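Local structure of 8-amino-8-demethylriboflavin N,N-dimethyltransferase (Streptomyces davawensis, 4D7K) at residues A14-L17 against Y18-V22; M89-L92 against L93-G96; Q147-E150 against V151-F155. The protein catalyses the two successive S-adenosylmethionine-dependent N-methylations that turn 8-amino-8-demethyl-D-riboflavin into the antibiotic roseoflavin. One frame throughout, in Å; residues are numbered along the deposited sequence.

All three contacts are local, each made within a single run of chain, and they follow one another in sequence without touching. Contacts 1 and 2 belong to the dimerisation domain, with centres 26 Å apart, yet both reach the second subunit: Leu17 of contact 1 packs on Met89 of the partner chain, and Met89 and Leu93 of contact 2 pack on Leu17 of that chain, so the two sites meet across the dimer. Contact 3 begins helix 149-165 of the methyltransferase part, its centre 18 Å from that of contact 2 and 32 Å from that of contact 1. None lies at the predicted S-adenosylmethionine site, which includes Asp209 and Phe237.

Contact 1 (A14-L17 against Y18-V22); sequences AQRL and YQYNV
Residues Ala14-Leu17 and Tyr18-Val22 are successive turns of helix 13-35, joined by i to i+4 backbone bonds. Tyr18 N reaches Ala14 O at 3.0 Å in a nearly straight bond. Those from Gln19 N to Gln15 O and from Tyr20 N to Arg16 O are more bent, and that from Asn21 N to Leu17 O is weak.

On the side-chain level Arg16 and Tyr20 carry the contact. They run side by side in the same direction, and a bend at chi3 (57°) brings the guanidinium round to the phenol. Arg16 NH2 donates to Tyr20 OH at 3.1 Å with an angle of 157°; the hydroxyl sits at the guanidinium edge, essentially in its plane, while the guanidinium and ring planes are turned 53° apart. Nearer the backbone, Tyr20 CD2 comes to 3.1 Å from Arg16 O, which meets the ring obliquely. The guanidinium is also held from across the dimer, where Arg16 NH1 forms a salt bridge with Asp74 of the second subunit. Tyr18 turns to another side of the helix and stacks on Tyr165 of the second subunit. An i to i+4 arginine-tyrosine pair thus lies on the face of the N-terminal helix that meets the second subunit, in the dimerisation domain characteristic of cation-independent O-methyltransferases.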
loop_
_atom_site.group_PDB
_atom_site.type_symbol
_atom_site.label_atom_id
_atom_site.label_comp_id
_atom_site.label_asym_id
_atom_site.label_seq_id
_atom_site.Cartn_x
_atom_site.Cartn_y
_atom_site.Cartn_z
ATOM N N ALA A 14 4.317 -12.598 -10.119
ATOM C CA ALA A 14 5.103 -11.420 -10.450
ATOM C C ALA A 14 4.205 -10.198 -10.616
ATOM O O ALA A 14 4.501 -9.131 -10.078
ATOM C CB ALA A 14 5.920 -11.659 -11.706
ATOM N N GLN A 15 3.098 -10.363 -11.339
ATOM C CA GLN A 15 2.167 -9.260 -11.567
ATOM C C GLN A 15 1.546 -8.761 -10.269
ATOM O O GLN A 15 1.387 -7.559 -10.077
ATOM C CB GLN A 15 1.066 -9.676 -12.547
ATOM C CG GLN A 15 1.519 -9.663 -14.005
ATOM C CD GLN A 15 0.536 -10.339 -14.944
ATOM O OE1 GLN A 15 -0.322 -11.112 -14.515
ATOM N NE2 GLN A 15 0.657 -10.047 -16.236
ATOM N N ARG A 16 1.189 -9.686 -9.386
ATOM C CA ARG A 16 0.640 -9.317 -8.091
ATOM C C ARG A 16 1.643 -8.519 -7.255
ATOM O O ARG A 16 1.273 -7.550 -6.605
ATOM C CB ARG A 16 0.200 -10.559 -7.319
ATOM C CG ARG A 16 -1.058 -11.216 -7.851
ATOM C CD ARG A 16 -1.543 -12.288 -6.887
ATOM N NE ARG A 16 -1.781 -11.732 -5.554
ATOM C CZ ARG A 16 -2.124 -12.451 -4.490
ATOM N NH1 ARG A 16 -2.271 -13.763 -4.597
ATOM N NH2 ARG A 16 -2.320 -11.857 -3.319
ATOM N N LEU A 17 2.910 -8.929 -7.273
ATOM C CA LEU A 17 3.943 -8.242 -6.498
ATOM C C LEU A 17 4.170 -6.819 -7.003
ATOM O O LEU A 17 4.241 -5.881 -6.214
ATOM C CB LEU A 17 5.259 -9.027 -6.528
ATOM C CG LEU A 17 5.386 -10.124 -5.470
ATOM C CD1 LEU A 17 6.674 -10.923 -5.625
ATOM C CD2 LEU A 17 5.300 -9.510 -4.077
ATOM N N TYR A 18 4.279 -6.658 -8.316
ATOM C CA TYR A 18 4.436 -5.328 -8.890
ATOM C C TYR A 18 3.226 -4.443 -8.573
ATOM O O TYR A 18 3.362 -3.238 -8.360
ATOM C CB TYR A 18 4.649 -5.399 -10.406
ATOM C CG TYR A 18 4.808 -4.029 -11.021
ATOM C CD1 TYR A 18 6.001 -3.334 -10.898
ATOM C CD2 TYR A 18 3.757 -3.417 -11.693
ATOM C CE1 TYR A 18 6.152 -2.073 -11.433
ATOM C CE2 TYR A 18 3.901 -2.155 -12.237
ATOM C CZ TYR A 18 5.103 -1.488 -12.102
ATOM O OH TYR A 18 5.261 -0.231 -12.635
ATOM N N GLN A 19 2.045 -5.049 -8.534
ATOM C CA GLN A 19 0.811 -4.304 -8.310
ATOM C C GLN A 19 0.712 -3.792 -6.862
ATOM O O GLN A 19 0.181 -2.708 -6.621
ATOM C CB GLN A 19 -0.398 -5.175 -8.664
ATOM C CG GLN A 19 -1.729 -4.445 -8.652
ATOM C CD GLN A 19 -1.811 -3.372 -9.717
ATOM O OE1 GLN A 19 -1.654 -3.651 -10.907
ATOM N NE2 GLN A 19 -2.051 -2.133 -9.295
ATOM N N TYR A 20 1.224 -4.563 -5.907
ATOM C CA TYR A 20 1.283 -4.096 -4.518
ATOM C C TYR A 20 2.202 -2.886 -4.390
ATOM O O TYR A 20 1.941 -1.981 -3.596
ATOM C CB TYR A 20 1.753 -5.212 -3.573
ATOM C CG TYR A 20 0.673 -6.213 -3.236
ATOM C CD1 TYR A 20 -0.521 -5.798 -2.653
ATOM C CD2 TYR A 20 0.839 -7.569 -3.501
ATOM C CE1 TYR A 20 -1.518 -6.696 -2.347
ATOM C CE2 TYR A 20 -0.163 -8.483 -3.196
ATOM C CZ TYR A 20 -1.338 -8.034 -2.618
ATOM O OH TYR A 20 -2.336 -8.922 -2.304
ATOM N N ASN A 21 3.282 -2.882 -5.166
ATOM C CA ASN A 21 4.203 -1.751 -5.205
ATOM C C ASN A 21 3.503 -0.498 -5.724
ATOM O O ASN A 21 3.665 0.590 -5.178
ATOM C CB ASN A 21 5.416 -2.085 -6.076
ATOM C CG ASN A 21 6.498 -1.020 -6.010
ATOM O OD1 ASN A 21 6.634 -0.198 -6.917
ATOM N ND2 ASN A 21 7.278 -1.037 -4.936
ATOM N N VAL A 22 2.708 -0.669 -6.776
ATOM C CA VAL A 22 1.946 0.426 -7.360
ATOM C C VAL A 22 0.847 0.937 -6.425
ATOM O O VAL A 22 0.697 2.143 -6.232
ATOM C CB VAL A 22 1.315 -0.005 -8.698
ATOM C CG1 VAL A 22 0.357 1.060 -9.217
ATOM C CG2 VAL A 22 2.406 -0.313 -9.721
#

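Contact 2 (M89-L92 against L93-G96); sequences MGDL and LRSG
The guanidinium of Arg94 and the carboxylate of Asp91 are the flat groups that meet here, with planes 27° apart. Asp91 OD1 lies at the guanidinium edge, 2.9 Å from Arg94 NE, in a hydrogen bond that is also a salt bridge. The fit is imperfect on both sides: OD1 is tilted 18° from the guanidinium plane, and NE meets the oxygen from above the carboxylate plane. Arg94 NH2 stands farther off, 3.6 Å from Asp91 OD1, so the pair relies on NE and is not the two-pronged form of carboxylate-guanidinium pairing. Both side chains point the same way. The carboxylate is placed by CG lying trans to the backbone N of Asp91 (chi1 -163°), and the arginine chain bends at chi3 to present NE. Before that bend its aliphatic part passes over the backbone, Arg94 CG lying 3.5 Å from Asp91 O.

That same carbonyl accepts the Arg94 amide, at 3.2 Å between N and O, closing a type I beta turn from Asp91 to Arg94. The preceding bond, Leu93 N to Gly90 O, is 3.0 Å long. Leu93 turns its branch back over the last turn, with CG 3.8 Å from Met89 O, and packs against Pro39 and Thr105; Leu92 packs on Ala13 of the second subunit. Arg94 lies against Pro39 and Leu86. In the winged-helix-like dimerisation domain, the chain thus leaves the short helix 88-91, which follows the last strand of the small antiparallel sheet, through a beta turn braced by an i to i+3 salt bridge, and enters the loop that leads to helix 102-107.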
loop_
_atom_site.group_PDB
_atom_site.type_symbol
_atom_site.label_atom_id
_atom_site.label_comp_id
_atom_site.label_asym_id
_atom_site.label_seq_id
_atom_site.Cartn_x
_atom_site.Cartn_y
_atom_site.Cartn_z
ATOM N N MET A 89 -14.346 8.287 -6.808
ATOM C CA MET A 89 -13.551 7.832 -5.672
ATOM C C MET A 89 -13.056 9.009 -4.823
ATOM O O MET A 89 -13.013 8.927 -3.594
ATOM C CB MET A 89 -12.370 6.984 -6.161
ATOM C CG MET A 89 -11.760 6.089 -5.098
ATOM S SD MET A 89 -10.512 4.945 -5.740
ATOM C CE MET A 89 -9.170 6.080 -6.072
ATOM N N GLY A 90 -12.688 10.107 -5.477
ATOM C CA GLY A 90 -12.268 11.305 -4.768
ATOM C C GLY A 90 -13.401 11.937 -3.976
ATOM O O GLY A 90 -13.182 12.552 -2.926
ATOM N N ASP A 91 -14.619 11.777 -4.484
ATOM C CA ASP A 91 -15.810 12.303 -3.827
ATOM C C ASP A 91 -15.978 11.709 -2.426
ATOM O O ASP A 91 -16.397 12.397 -1.496
ATOM C CB ASP A 91 -17.051 12.020 -4.683
ATOM C CG ASP A 91 -18.249 12.868 -4.283
ATOM O OD1 ASP A 91 -18.068 14.071 -3.996
ATOM O OD2 ASP A 91 -19.374 12.331 -4.253
ATOM N N LEU A 92 -15.631 10.433 -2.276
ATOM C CA LEU A 92 -15.755 9.748 -0.991
ATOM C C LEU A 92 -14.679 10.180 0.004
ATOM O O LEU A 92 -14.715 9.796 1.174
ATOM C CB LEU A 92 -15.691 8.234 -1.186
ATOM C CG LEU A 92 -16.790 7.599 -2.035
ATOM C CD1 LEU A 92 -16.528 6.107 -2.219
ATOM C CD2 LEU A 92 -18.157 7.845 -1.413
ATOM N N LEU A 93 -13.716 10.965 -0.464
ATOM C CA LEU A 93 -12.648 11.437 0.401
ATOM C C LEU A 93 -12.965 12.833 0.929
ATOM O O LEU A 93 -12.119 13.476 1.547
ATOM C CB LEU A 93 -11.304 11.419 -0.333
ATOM C CG LEU A 93 -10.804 10.026 -0.733
ATOM C CD1 LEU A 93 -9.452 10.091 -1.425
ATOM C CD2 LEU A 93 -10.728 9.115 0.476
ATOM N N ARG A 94 -14.188 13.296 0.687
ATOM C CA ARG A 94 -14.672 14.519 1.323
ATOM C C ARG A 94 -15.167 14.197 2.723
ATOM O O ARG A 94 -15.823 13.180 2.934
ATOM C CB ARG A 94 -15.802 15.174 0.522
ATOM C CG ARG A 94 -15.411 15.703 -0.839
ATOM C CD ARG A 94 -16.573 16.448 -1.493
ATOM N NE ARG A 94 -17.789 15.641 -1.587
ATOM C CZ ARG A 94 -18.898 15.866 -0.886
ATOM N NH1 ARG A 94 -18.953 16.879 -0.028
ATOM N NH2 ARG A 94 -19.954 15.078 -1.042
ATOM N N SER A 95 -14.858 15.070 3.673
ATOM C CA SER A 95 -15.329 14.907 5.040
ATOM C C SER A 95 -16.855 14.925 5.093
ATOM O O SER A 95 -17.470 14.178 5.856
ATOM C CB SER A 95 -14.758 16.012 5.931
ATOM O OG SER A 95 -13.430 16.338 5.549
ATOM N N GLY A 96 -17.461 15.767 4.259
ATOM C CA GLY A 96 -18.896 15.984 4.295
ATOM C C GLY A 96 -19.747 15.036 3.470
ATOM O O GLY A 96 -20.953 15.242 3.337
#

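Contact 3 (Q147-E150 against V151-F155); sequences QHKE and VRDEF
Charge pairing joins Lys149 to Asp153 one turn later: Lys149 NZ lies 2.8 Å from Asp153 OD2 and meets it nearly along the C-O axis, a hydrogen-bonded salt bridge. The lysine chain is extended, its CG trans to the backbone N (chi1 170°), until a final bend at chi4 swings the ammonium to the carboxylate. Like charges approach in the neighbouring pair, with Glu150 OE2 4.4 Å from Glu154 OE2 and the carboxylate planes turned 78° apart. Lys35 forms salt bridges with both of these oxygens and probably offsets their repulsion; a water adds a weak bond to each.

Packing is provided by the Arg152 guanidinium, whose one face lies against the start of the Lys149 side chain; Lys149 CG is 3.4 Å from Arg152 NH2. Arg152 NH1 bonds to the Leu143 carbonyl, which ties the group back to helix 139-144.

Backbone bonds begin with Arg152 N to His148 O at 2.9 Å and continue with Asp153 N to Lys149 O, also 2.9 Å; that from Glu154 N to Glu150 O is weak. His148 takes the N-cap position, its ring stacked on Phe142 and its ND1 bonded to the Phe142 carbonyl. Together these features mark the start of helix 149-165, which carries an i to i+4 lysine-aspartate salt bridge and is tied to helix 139-144 through Arg152 and His148.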
loop_
_atom_site.group_PDB
_atom_site.type_symbol
_atom_site.label_atom_id
_atom_site.label_comp_id
_atom_site.label_asym_id
_atom_site.label_seq_id
_atom_site.Cartn_x
_atom_site.Cartn_y
_atom_site.Cartn_z
ATOM N N GLN A 147 -2.909 17.240 21.380
ATOM C CA GLN A 147 -1.972 17.454 20.278
ATOM C C GLN A 147 -2.142 16.429 19.157
ATOM O O GLN A 147 -1.530 16.556 18.093
ATOM C CB GLN A 147 -0.528 17.423 20.786
ATOM C CG GLN A 147 -0.123 16.108 21.428
ATOM C CD GLN A 147 1.305 16.126 21.943
ATOM O OE1 GLN A 147 1.694 15.290 22.760
ATOM N NE2 GLN A 147 2.094 17.081 21.464
ATOM N N HIS A 148 -2.971 15.417 19.396
ATOM C CA HIS A 148 -3.209 14.377 18.401
ATOM C C HIS A 148 -4.688 14.266 18.049
ATOM O O HIS A 148 -5.159 13.200 17.652
ATOM C CB HIS A 148 -2.690 13.029 18.903
ATOM C CG HIS A 148 -1.234 13.032 19.245
ATOM N ND1 HIS A 148 -0.758 12.637 20.476
ATOM C CD2 HIS A 148 -0.148 13.380 18.515
ATOM C CE1 HIS A 148 0.559 12.745 20.494
ATOM N NE2 HIS A 148 0.954 13.189 19.316
ATOM N N LYS A 149 -5.415 15.370 18.197
ATOM C CA LYS A 149 -6.840 15.399 17.881
ATOM C C LYS A 149 -7.117 15.103 16.406
ATOM O O LYS A 149 -8.084 14.412 16.073
ATOM C CB LYS A 149 -7.442 16.756 18.262
ATOM C CG LYS A 149 -8.855 16.947 17.747
ATOM C CD LYS A 149 -9.515 18.179 18.325
ATOM C CE LYS A 149 -10.890 18.366 17.716
ATOM N NZ LYS A 149 -10.803 18.418 16.231
ATOM N N GLU A 150 -6.266 15.626 15.528
ATOM C CA GLU A 150 -6.432 15.447 14.085
ATOM C C GLU A 150 -6.430 13.968 13.688
ATOM O O GLU A 150 -7.217 13.542 12.838
ATOM C CB GLU A 150 -5.329 16.198 13.339
ATOM C CG GLU A 150 -5.389 16.090 11.829
ATOM C CD GLU A 150 -4.426 17.050 11.150
ATOM O OE1 GLU A 150 -4.036 18.057 11.783
ATOM O OE2 GLU A 150 -4.053 16.797 9.985
ATOM N N VAL A 151 -5.547 13.195 14.313
ATOM C CA VAL A 151 -5.454 11.760 14.060
ATOM C C VAL A 151 -6.553 11.019 14.822
ATOM O O VAL A 151 -7.095 10.026 14.337
ATOM C CB VAL A 151 -4.059 11.208 14.448
ATOM C CG1 VAL A 151 -3.980 9.708 14.216
ATOM C CG2 VAL A 151 -2.981 11.909 13.643
ATOM N N ARG A 152 -6.895 11.519 16.006
ATOM C CA ARG A 152 -7.998 10.951 16.775
ATOM C C ARG A 152 -9.310 10.977 15.989
ATOM O O ARG A 152 -10.071 10.013 16.006
ATOM C CB ARG A 152 -8.173 11.696 18.099
ATOM C CG ARG A 152 -9.393 11.250 18.888
ATOM C CD ARG A 152 -9.447 11.876 20.271
ATOM N NE ARG A 152 -9.874 13.271 20.245
ATOM C CZ ARG A 152 -9.180 14.280 20.763
ATOM N NH1 ARG A 152 -8.009 14.061 21.348
ATOM N NH2 ARG A 152 -9.658 15.513 20.692
ATOM N N ASP A 153 -9.565 12.084 15.297
ATOM C CA ASP A 153 -10.806 12.254 14.546
ATOM C C ASP A 153 -10.835 11.420 13.266
ATOM O O ASP A 153 -11.897 10.980 12.829
ATOM C CB ASP A 153 -11.024 13.731 14.207
ATOM C CG ASP A 153 -11.285 14.577 15.437
ATOM O OD1 ASP A 153 -11.616 14.002 16.495
ATOM O OD2 ASP A 153 -11.173 15.820 15.345
ATOM N N GLU A 154 -9.672 11.213 12.661
ATOM C CA GLU A 154 -9.577 10.330 11.508
ATOM C C GLU A 154 -9.762 8.875 11.930
ATOM O O GLU A 154 -10.323 8.068 11.186
ATOM C CB GLU A 154 -8.239 10.518 10.799
ATOM C CG GLU A 154 -8.122 11.852 10.084
ATOM C CD GLU A 154 -6.711 12.143 9.638
ATOM O OE1 GLU A 154 -5.827 11.303 9.909
ATOM O OE2 GLU A 154 -6.486 13.207 9.022
ATOM N N PHE A 155 -9.291 8.551 13.132
ATOM C CA PHE A 155 -9.433 7.204 13.673
ATOM C C PHE A 155 -10.899 6.866 13.915
ATOM O O PHE A 155 -11.368 5.792 13.544
ATOM C CB PHE A 155 -8.642 7.048 14.980
ATOM C CG PHE A 155 -8.827 5.705 15.632
ATOM C CD1 PHE A 155 -8.170 4.587 15.140
ATOM C CD2 PHE A 155 -9.677 5.553 16.719
ATOM C CE1 PHE A 155 -8.346 3.346 15.725
ATOM C CE2 PHE A 155 -9.856 4.316 17.311
ATOM C CZ PHE A 155 -9.188 3.211 16.812
HETATM O O HOH W 1 -6.506 16.383 7.682
#